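Side-chain contacts in catalase-3 (PDB 4AJ9), which catalyses the breakdown of hydrogen peroxide to oxygen and water with a heme cofactor, and so probably protects cells from peroxide damage: residues Thr85-Ser88 against Phe89-Ala92; Trp230-Lys233 against Gln234-Ala238; His395-Pro399 against Ser400-Lys404; Asn479-Glu482 against Gln483-Lys486. All coordinates share one frame; numbering follows the deposited sequence.

Contact 1 of 4, residues Thr85-Ser88 against Phe89-Ala92; sequences TAAS and FLGA
Thr85 and Leu90 meet because of how each turns about its first torsion. Thr85 sets OG1 opposite its backbone N (chi1 -174°), which leaves CG2 between N and the carbonyl carbon. Leu90 keeps CG beside its own backbone N (chi1 -65°). The methyls then touch, Thr85 CG2 lying 4.0 Å from Leu90 CD1, and the two side chains cross at about a right angle. The chain from Ala87 to Gly91 is folded by two consecutive bonds from N-H groups to carbonyls three residues back. Leu90 N binds Ala87 O at 3.1 Å, and Gly91 N binds Ser88 O, also at 3.1 Å. This is one short 3-10 turn in the loop between strands 68-77 and 96-104. Just before it, Thr85 OG1 accepts from Ala87 N at 3.1 Å and makes an ST turn. The same hydroxyl also bonds to the carbonyl of Gly336. Ala87 CB touches Phe89 CE1 at 3.8 Å. Leu90 CG sits over one face of the Phe89 ring, toward its rim. Phe126 and Phe133 also meet this ring. Ser88 OG bonds to Asp129, and Ser88 O also receives Lys95 NZ.

Contact 2 of 4, residues Trp230-Lys233 against Gln234-Ala238; sequences WKTK and QGKAA
Thr232 meets Gln234 through its hydroxyl and Gly235 and Lys236 through its methyl. The polar contacts come first. Thr232 OG1 stands opposite its backbone N (chi1 170°), which turns it toward the backbone N of Gln234. There it accepts from Gln234 N at 3.0 Å, the pattern of an ST turn. A weak backbone bond of 3.4 Å from Gly235 N to Thr232 O closes the same turn. The Gln234 chain bends at chi2 (68°) and brings NE2 back to 3.2 Å from Thr232 OG1. Both of these groups bond to the carbonyl of Arg204, and Gln234 OE1 takes Ser270 N.

The methyl makes the van der Waals contacts. Thr232 CG2 lies 3.5 Å from Gly235 C, and its aliphatic partner is Lys236 CG at 4.0 Å. Gly235 has a positive phi of 87°, where a CB would collide with the carbonyl oxygen of Gln234.

The charges are like ones. Lys231 NZ and Lys236 NZ are 5.0 Å apart, and Asp207, outside both segments, probably eases their repulsion. Its carboxylate forms a salt bridge with Lys231 and a long, weak pair with Lys236.

The turn ends strand 223-232 and leads toward helix 241-250. Thr232 and Lys233 rest against the neighbouring antiparallel strand 270-278.

Contact 3 of 4, residues His395-Pro399 against Ser400-Lys404; sequences HHYSP and SYLNK
His395 reaches across to Leu402 and Asn403, and its side chain can be followed outward. CB touches Asn403 CB at 3.8 Å. CG turns to the side opposite the carbonyl carbon (chi1 -55°), which lays the ring beneath Leu402. Leu402 CB stands over the ring centre, 3.6 Å from the centroid and 7° off the normal, a CH-pi contact. ND1 and CE1 lie under this CB and near Leu402 O. On the same face, over the CD2-NE2 bond, Leu402 CD1 comes within 3.5 Å of the tip atom NE2. An alanine here would remove the imidazole face and is likely to leave Leu402 CB and CD1 without their support, free to shift.

The amide of Asn403 ties the loop together. Its ND2 donates to His395 O at 2.9 Å, with that oxygen almost in the amide plane, and more weakly to Tyr397 O at 3.0 Å. Ser400 OG accepts from Asn403 N at 3.1 Å, an ST motif. Ser400 CB packs on Tyr397 CE2 at 3.4 Å. The Ser398-Pro399 peptide is cis, just before the chain passes into 400-404.

The loop follows strand 390-391, consistent with the wrapping region of catalases. It lies against helices 151-158 and 174-182 of the second subunit. There Asp178 of that subunit bonds to Tyr397 OH, Ser400 OG and Tyr401 N.

Contact 4 of 4, residues Asn479-Glu482 against Gln483-Lys486; sequences NVLE and QLNK
Val480 and Leu484 lie side by side on one face of helix 474-487, pointing the same way. Val480 CG1 stands opposite its backbone N (chi1 170°) and meets Leu484 CD1 at 4.0 Å. Leu484 CG leans over Val480 O at 3.3 Å, and Leu481 CD2 touches Leu484 CD1 more distantly. An alanine in place of Leu484 would remove this branch and would probably open a gap beside Val480 CG1 and the neighbouring helices. Those helices are 187-193, where Phe191 meets Leu484, and 489-499, which meets it through Val495.

Another face carries polar groups. Gln483 CG, opposite the carbonyl carbon (chi1 -64°), passes 3.3 Å from Asn479 O. The bend at chi2 (-61°) then carries the amide toward the water it shares with Glu482. That water accepts from Gln483 NE2 at 2.9 Å and donates to Glu482 OE1 at 2.8 Å and to Asn479 O. Gln483 OE1 bonds to Tyr442. A second water links Glu482 O at 2.7 Å to Asn485 ND2.

Beneath both faces run the alpha-helical bonds. The one from Leu484 N to Val480 O is 2.8 Å long. The chemistry is mixed: Val480, Leu481 and Leu484 pack against neighbouring helices, while the polar groups are met partly by water and partly by protein. The buried Asn485 amide is satisfied by Gln505, Asn489 and the second water.

Contact 1 lies in a loop between two strands of the antiparallel barrel, and contact 2 at the end of another of its strands. Their nearest atoms are about 7 Å apart, and they do not touch. Phe126 of strand 121-128 lies between them: it meets Phe89 of contact 1 and Trp230 of contact 2. Contacts 3 and 4 are far apart within one chain, with centres about 63 Å from each other. In the tetramer they come together across a subunit boundary, where Asn479 packs on Tyr401 of the second subunit. Helix 174-182 serves both contacts: Trp177 and Ser181 meet Val480, and Asp178 receives a neighbour's 395-404 loop. All four lie away from the predicted active-site residues His65 and Asn138 and from Tyr352, the probable heme iron ligand.

Contact 1 of 4, residues Thr85-Ser88 against Phe89-Ala92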
loop_
_atom_site.group_PDB
_atom_site.type_symbol
_atom_site.label_atom_id
_atom_site.label_comp_id
_atom_site.label_asym_id
_atom_site.label_seq_id
_atom_site.Cartn_x
_atom_site.Cartn_y
_atom_site.Cartn_z
ATOM N N THR C 85 -16.474 4.495 38.332
ATOM C CA THR C 85 -16.455 4.226 36.894
ATOM C C THR C 85 -17.312 3.031 36.524
ATOM O O THR C 85 -17.364 2.051 37.261
ATOM C CB THR C 85 -15.011 4.002 36.379
ATOM O OG1 THR C 85 -15.023 3.885 34.951
ATOM C CG2 THR C 85 -14.408 2.730 36.992
ATOM N N ALA C 86 -17.984 3.128 35.376
ATOM C CA ALA C 86 -18.731 2.006 34.799
ATOM C C ALA C 86 -17.828 1.037 34.049
ATOM O O ALA C 86 -18.306 0.025 33.526
ATOM C CB ALA C 86 -19.814 2.518 33.854
ATOM N N ALA C 87 -16.536 1.356 33.965
ATOM C CA ALA C 87 -15.588 0.507 33.239
ATOM C C ALA C 87 -15.630 -0.933 33.747
ATOM O O ALA C 87 -15.419 -1.190 34.925
ATOM C CB ALA C 87 -14.173 1.069 33.342
ATOM N N SER C 88 -15.898 -1.866 32.843
ATOM C CA SER C 88 -16.137 -3.252 33.212
ATOM C C SER C 88 -14.907 -3.917 33.832
ATOM O O SER C 88 -15.026 -4.733 34.738
ATOM C CB SER C 88 -16.610 -4.051 31.992
ATOM O OG SER C 88 -16.541 -5.445 32.243
ATOM N N PHE C 89 -13.723 -3.575 33.344
ATOM C CA PHE C 89 -12.520 -4.223 33.851
ATOM C C PHE C 89 -12.194 -3.789 35.284
ATOM O O PHE C 89 -11.364 -4.403 35.947
ATOM C CB PHE C 89 -11.328 -4.020 32.906
ATOM C CG PHE C 89 -10.680 -2.660 32.999
ATOM C CD1 PHE C 89 -11.280 -1.548 32.424
ATOM C CD2 PHE C 89 -9.457 -2.505 33.637
ATOM C CE1 PHE C 89 -10.682 -0.308 32.501
ATOM C CE2 PHE C 89 -8.848 -1.267 33.705
ATOM C CZ PHE C 89 -9.462 -0.170 33.147
ATOM N N LEU C 90 -12.856 -2.740 35.759
ATOM C CA LEU C 90 -12.668 -2.289 37.137
ATOM C C LEU C 90 -13.895 -2.570 38.006
ATOM O O LEU C 90 -14.019 -2.037 39.110
ATOM C CB LEU C 90 -12.325 -0.800 37.156
ATOM C CG LEU C 90 -10.981 -0.459 36.500
ATOM C CD1 LEU C 90 -10.847 1.032 36.268
ATOM C CD2 LEU C 90 -9.822 -0.984 37.350
ATOM N N GLY C 91 -14.783 -3.431 37.518
ATOM C CA GLY C 91 -16.096 -3.588 38.119
ATOM C C GLY C 91 -16.262 -4.622 39.222
ATOM O O GLY C 91 -17.337 -4.735 39.798
ATOM N N ALA C 92 -15.216 -5.378 39.529
ATOM C CA ALA C 92 -15.305 -6.348 40.625
ATOM C C ALA C 92 -13.948 -6.673 41.221
ATOM O O ALA C 92 -12.936 -6.711 40.514
ATOM C CB ALA C 92 -15.990 -7.628 40.160
#

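Contact 2 of 4, residues Trp230-Lys233 against Gln234-Ala238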
loop_
_atom_site.group_PDB
_atom_site.type_symbol
_atom_site.label_atom_id
_atom_site.label_comp_id
_atom_site.label_asym_id
_atom_site.label_seq_id
_atom_site.Cartn_x
_atom_site.Cartn_y
_atom_site.Cartn_z
ATOM N N TRP C 230 1.066 4.322 36.848
ATOM C CA TRP C 230 1.548 2.968 37.093
ATOM C C TRP C 230 2.730 3.080 38.038
ATOM O O TRP C 230 3.686 3.793 37.746
ATOM C CB TRP C 230 2.029 2.286 35.804
ATOM C CG TRP C 230 0.966 1.905 34.801
ATOM C CD1 TRP C 230 0.743 2.479 33.580
ATOM C CD2 TRP C 230 0.028 0.830 34.917
ATOM N NE1 TRP C 230 -0.289 1.828 32.938
ATOM C CE2 TRP C 230 -0.744 0.817 33.738
ATOM C CE3 TRP C 230 -0.235 -0.121 35.906
ATOM C CZ2 TRP C 230 -1.767 -0.102 33.528
ATOM C CZ3 TRP C 230 -1.246 -1.035 35.697
ATOM C CH2 TRP C 230 -1.997 -1.027 34.509
ATOM N N LYS C 231 2.673 2.368 39.156
ATOM C CA LYS C 231 3.725 2.421 40.163
ATOM C C LYS C 231 4.495 1.110 40.135
ATOM O O LYS C 231 3.939 0.046 40.390
ATOM C CB LYS C 231 3.122 2.661 41.552
ATOM C CG LYS C 231 2.350 3.974 41.690
ATOM C CD LYS C 231 3.245 5.183 41.458
ATOM C CE LYS C 231 4.214 5.394 42.599
ATOM N NZ LYS C 231 5.195 6.483 42.299
ATOM N N THR C 232 5.776 1.173 39.801
ATOM C CA THR C 232 6.540 -0.061 39.659
ATOM C C THR C 232 6.738 -0.748 41.013
ATOM O O THR C 232 7.155 -0.117 41.991
ATOM C CB THR C 232 7.899 0.171 38.969
ATOM O OG1 THR C 232 8.680 -1.022 39.063
ATOM C CG2 THR C 232 8.651 1.320 39.623
ATOM N N LYS C 233 6.422 -2.035 41.076
ATOM C CA LYS C 233 6.661 -2.796 42.304
ATOM C C LYS C 233 8.126 -3.206 42.412
ATOM O O LYS C 233 8.562 -3.738 43.439
ATOM C CB LYS C 233 5.748 -4.026 42.392
ATOM C CG LYS C 233 4.248 -3.700 42.325
ATOM C CD LYS C 233 3.873 -2.630 43.338
ATOM C CE LYS C 233 4.131 -3.107 44.764
ATOM N NZ LYS C 233 4.004 -2.001 45.760
ATOM N N GLN C 234 8.883 -2.959 41.347
ATOM C CA GLN C 234 10.315 -3.252 41.342
ATOM C C GLN C 234 11.135 -2.046 41.843
ATOM O O GLN C 234 12.310 -2.183 42.150
ATOM C CB GLN C 234 10.786 -3.705 39.945
ATOM C CG GLN C 234 10.236 -5.068 39.491
ATOM C CD GLN C 234 8.736 -5.060 39.222
ATOM O OE1 GLN C 234 7.995 -5.892 39.746
ATOM N NE2 GLN C 234 8.284 -4.123 38.392
ATOM N N GLY C 235 10.499 -0.878 41.942
ATOM C CA GLY C 235 11.181 0.352 42.319
ATOM C C GLY C 235 11.802 1.073 41.127
ATOM O O GLY C 235 12.231 0.440 40.163
ATOM N N LYS C 236 11.839 2.402 41.172
ATOM C CA LYS C 236 12.496 3.157 40.105
ATOM C C LYS C 236 14.024 3.096 40.229
ATOM O O LYS C 236 14.565 3.183 41.328
ATOM C CB LYS C 236 12.014 4.608 40.093
ATOM C CG LYS C 236 10.586 4.776 39.565
ATOM C CD LYS C 236 10.160 6.232 39.523
ATOM C CE LYS C 236 10.004 6.805 40.934
ATOM N NZ LYS C 236 9.688 8.257 40.902
ATOM N N ALA C 237 14.715 2.927 39.103
ATOM C CA ALA C 237 16.174 2.876 39.104
ATOM C C ALA C 237 16.694 3.421 37.789
ATOM O O ALA C 237 16.052 3.257 36.755
ATOM C CB ALA C 237 16.660 1.438 39.308
ATOM N N ALA C 238 17.850 4.079 37.821
ATOM C CA ALA C 238 18.422 4.654 36.606
ATOM C C ALA C 238 19.928 4.455 36.520
ATOM O O ALA C 238 20.606 4.224 37.520
ATOM C CB ALA C 238 18.081 6.126 36.506
#

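Contact 3 of 4, residues His395-Pro399 against Ser400-Lys404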
loop_
_atom_site.group_PDB
_atom_site.type_symbol
_atom_site.label_atom_id
_atom_site.label_comp_id
_atom_site.label_asym_id
_atom_site.label_seq_id
_atom_site.Cartn_x
_atom_site.Cartn_y
_atom_site.Cartn_z
ATOM N N HIS C 395 -27.798 -7.357 5.079
ATOM C CA HIS C 395 -28.382 -6.027 5.225
ATOM C C HIS C 395 -27.479 -5.170 6.119
ATOM O O HIS C 395 -27.757 -4.941 7.302
ATOM C CB HIS C 395 -29.838 -6.133 5.711
ATOM C CG HIS C 395 -30.682 -6.991 4.821
ATOM N ND1 HIS C 395 -31.056 -8.272 5.163
ATOM C CD2 HIS C 395 -31.160 -6.779 3.570
ATOM C CE1 HIS C 395 -31.753 -8.803 4.173
ATOM N NE2 HIS C 395 -31.833 -7.917 3.196
ATOM N N HIS C 396 -26.383 -4.732 5.506
ATOM C CA HIS C 396 -25.261 -4.085 6.171
ATOM C C HIS C 396 -25.428 -2.568 6.257
ATOM O O HIS C 396 -24.551 -1.794 5.861
ATOM C CB HIS C 396 -23.952 -4.441 5.451
ATOM C CG HIS C 396 -23.965 -4.159 3.976
ATOM N ND1 HIS C 396 -25.128 -3.970 3.256
ATOM C CD2 HIS C 396 -22.951 -4.038 3.084
ATOM C CE1 HIS C 396 -24.827 -3.749 1.988
ATOM N NE2 HIS C 396 -23.514 -3.789 1.858
ATOM N N TYR C 397 -26.565 -2.150 6.792
ATOM C CA TYR C 397 -26.864 -0.736 6.934
ATOM C C TYR C 397 -27.904 -0.578 8.029
ATOM O O TYR C 397 -28.636 -1.520 8.345
ATOM C CB TYR C 397 -27.396 -0.166 5.618
ATOM C CG TYR C 397 -28.565 -0.957 5.081
ATOM C CD1 TYR C 397 -28.353 -2.077 4.298
ATOM C CD2 TYR C 397 -29.875 -0.606 5.389
ATOM C CE1 TYR C 397 -29.400 -2.823 3.814
ATOM C CE2 TYR C 397 -30.950 -1.360 4.908
ATOM C CZ TYR C 397 -30.696 -2.469 4.119
ATOM O OH TYR C 397 -31.724 -3.247 3.629
ATOM N N SER C 398 -27.957 0.612 8.612
ATOM C CA SER C 398 -28.966 0.958 9.605
ATOM C C SER C 398 -29.473 2.361 9.292
ATOM O O SER C 398 -28.693 3.213 8.880
ATOM C CB SER C 398 -28.353 0.939 11.005
ATOM O OG SER C 398 -29.328 1.204 11.996
ATOM N N PRO C 399 -30.776 2.613 9.489
ATOM C CA PRO C 399 -31.796 1.667 9.964
ATOM C C PRO C 399 -32.277 0.746 8.865
ATOM O O PRO C 399 -32.046 1.010 7.681
ATOM C CB PRO C 399 -32.949 2.581 10.384
ATOM C CG PRO C 399 -32.831 3.747 9.428
ATOM C CD PRO C 399 -31.337 3.960 9.260
ATOM N N SER C 400 -32.967 -0.320 9.255
ATOM C CA SER C 400 -33.408 -1.319 8.299
ATOM C C SER C 400 -34.558 -2.149 8.862
ATOM O O SER C 400 -34.504 -2.590 10.010
ATOM C CB SER C 400 -32.237 -2.238 7.950
ATOM O OG SER C 400 -32.696 -3.380 7.258
ATOM N N TYR C 401 -35.587 -2.355 8.046
ATOM C CA TYR C 401 -36.651 -3.286 8.376
ATOM C C TYR C 401 -36.149 -4.709 8.169
ATOM O O TYR C 401 -36.396 -5.591 8.996
ATOM C CB TYR C 401 -37.895 -3.029 7.507
ATOM C CG TYR C 401 -38.875 -4.181 7.521
ATOM C CD1 TYR C 401 -39.770 -4.347 8.570
ATOM C CD2 TYR C 401 -38.895 -5.111 6.487
ATOM C CE1 TYR C 401 -40.663 -5.413 8.588
ATOM C CE2 TYR C 401 -39.781 -6.165 6.491
ATOM C CZ TYR C 401 -40.659 -6.315 7.545
ATOM O OH TYR C 401 -41.531 -7.375 7.551
ATOM N N LEU C 402 -35.425 -4.919 7.071
ATOM C CA LEU C 402 -34.955 -6.254 6.674
ATOM C C LEU C 402 -33.982 -6.949 7.635
ATOM O O LEU C 402 -33.947 -8.179 7.677
ATOM C CB LEU C 402 -34.347 -6.211 5.270
ATOM C CG LEU C 402 -35.299 -5.852 4.137
ATOM C CD1 LEU C 402 -34.540 -5.733 2.805
ATOM C CD2 LEU C 402 -36.385 -6.903 4.045
ATOM N N ASN C 403 -33.173 -6.198 8.383
ATOM C CA ASN C 403 -32.302 -6.857 9.360
ATOM C C ASN C 403 -32.896 -6.871 10.769
ATOM O O ASN C 403 -32.221 -7.218 11.745
ATOM C CB ASN C 403 -30.862 -6.306 9.340
ATOM C CG ASN C 403 -30.778 -4.841 9.758
ATOM O OD1 ASN C 403 -31.610 -4.345 10.527
ATOM N ND2 ASN C 403 -29.763 -4.141 9.246
ATOM N N LYS C 404 -34.170 -6.493 10.871
ATOM C CA LYS C 404 -34.885 -6.567 12.142
ATOM C C LYS C 404 -34.276 -5.670 13.214
ATOM O O LYS C 404 -34.529 -5.839 14.406
ATOM C CB LYS C 404 -34.939 -8.016 12.623
ATOM C CG LYS C 404 -35.654 -8.930 11.642
ATOM C CD LYS C 404 -35.361 -10.396 11.913
ATOM C CE LYS C 404 -36.226 -11.307 11.054
ATOM N NZ LYS C 404 -37.656 -11.275 11.491
#

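Contact 4 of 4, residues Asn479-Glu482 against Gln483-Lys486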
loop_
_atom_site.group_PDB
_atom_site.type_symbol
_atom_site.label_atom_id
_atom_site.label_comp_id
_atom_site.label_asym_id
_atom_site.label_seq_id
_atom_site.Cartn_x
_atom_site.Cartn_y
_atom_site.Cartn_z
ATOM N N ASN C 479 20.029 31.295 23.806
ATOM C CA ASN C 479 18.579 31.176 23.952
ATOM C C ASN C 479 18.234 30.118 24.985
ATOM O O ASN C 479 17.328 30.297 25.794
ATOM C CB ASN C 479 17.933 30.849 22.600
ATOM C CG ASN C 479 18.052 31.985 21.620
ATOM O OD1 ASN C 479 18.303 33.115 22.014
ATOM N ND2 ASN C 479 17.867 31.696 20.335
ATOM N N VAL C 480 18.963 29.008 24.952
ATOM C CA VAL C 480 18.790 27.956 25.947
ATOM C C VAL C 480 19.087 28.467 27.365
ATOM O O VAL C 480 18.301 28.243 28.279
ATOM C CB VAL C 480 19.656 26.722 25.609
ATOM C CG1 VAL C 480 19.657 25.730 26.755
ATOM C CG2 VAL C 480 19.144 26.065 24.331
ATOM N N LEU C 481 20.206 29.173 27.542
ATOM C CA LEU C 481 20.544 29.740 28.857
ATOM C C LEU C 481 19.471 30.705 29.344
ATOM O O LEU C 481 19.096 30.690 30.510
ATOM C CB LEU C 481 21.893 30.462 28.825
ATOM C CG LEU C 481 23.122 29.555 28.866
ATOM C CD1 LEU C 481 24.385 30.393 28.818
ATOM C CD2 LEU C 481 23.099 28.686 30.117
ATOM N N GLU C 482 18.993 31.559 28.446
ATOM C CA GLU C 482 17.976 32.532 28.817
ATOM C C GLU C 482 16.722 31.834 29.344
ATOM O O GLU C 482 16.093 32.293 30.299
ATOM C CB GLU C 482 17.636 33.430 27.631
ATOM C CG GLU C 482 16.456 34.331 27.883
ATOM C CD GLU C 482 16.236 35.322 26.762
ATOM O OE1 GLU C 482 16.043 34.881 25.607
ATOM O OE2 GLU C 482 16.254 36.542 27.035
ATOM N N GLN C 483 16.364 30.714 28.724
ATOM C CA GLN C 483 15.233 29.916 29.192
ATOM C C GLN C 483 15.518 29.169 30.487
ATOM O O GLN C 483 14.680 29.144 31.386
ATOM C CB GLN C 483 14.761 28.952 28.101
ATOM C CG GLN C 483 14.227 29.669 26.879
ATOM C CD GLN C 483 13.022 30.534 27.198
ATOM O OE1 GLN C 483 12.107 30.097 27.896
ATOM N NE2 GLN C 483 13.014 31.762 26.686
ATOM N N LEU C 484 16.685 28.542 30.593
ATOM C CA LEU C 484 16.991 27.827 31.829
ATOM C C LEU C 484 16.955 28.798 32.999
ATOM O O LEU C 484 16.498 28.453 34.082
ATOM C CB LEU C 484 18.368 27.171 31.761
ATOM C CG LEU C 484 18.499 26.025 30.758
ATOM C CD1 LEU C 484 19.944 25.541 30.727
ATOM C CD2 LEU C 484 17.538 24.886 31.110
ATOM N N ASN C 485 17.452 30.010 32.758
ATOM C CA ASN C 485 17.522 31.034 33.787
ATOM C C ASN C 485 16.160 31.438 34.342
ATOM O O ASN C 485 16.072 31.960 35.457
ATOM C CB ASN C 485 18.228 32.285 33.255
ATOM C CG ASN C 485 18.530 33.292 34.362
ATOM O OD1 ASN C 485 18.970 32.914 35.442
ATOM N ND2 ASN C 485 18.272 34.566 34.101
ATOM N N LYS C 486 15.105 31.229 33.557
ATOM C CA LYS C 486 13.756 31.569 33.990
ATOM C C LYS C 486 13.237 30.514 34.949
ATOM O O LYS C 486 12.280 30.734 35.696
ATOM C CB LYS C 486 12.812 31.701 32.791
ATOM C CG LYS C 486 12.991 32.976 32.005
ATOM C CD LYS C 486 12.028 33.001 30.839
ATOM C CE LYS C 486 12.353 34.123 29.858
ATOM N NZ LYS C 486 12.083 35.476 30.416
HETATM O O HOH W 1 15.047 32.375 24.762
HETATM O O HOH W 2 16.653 34.620 31.580
#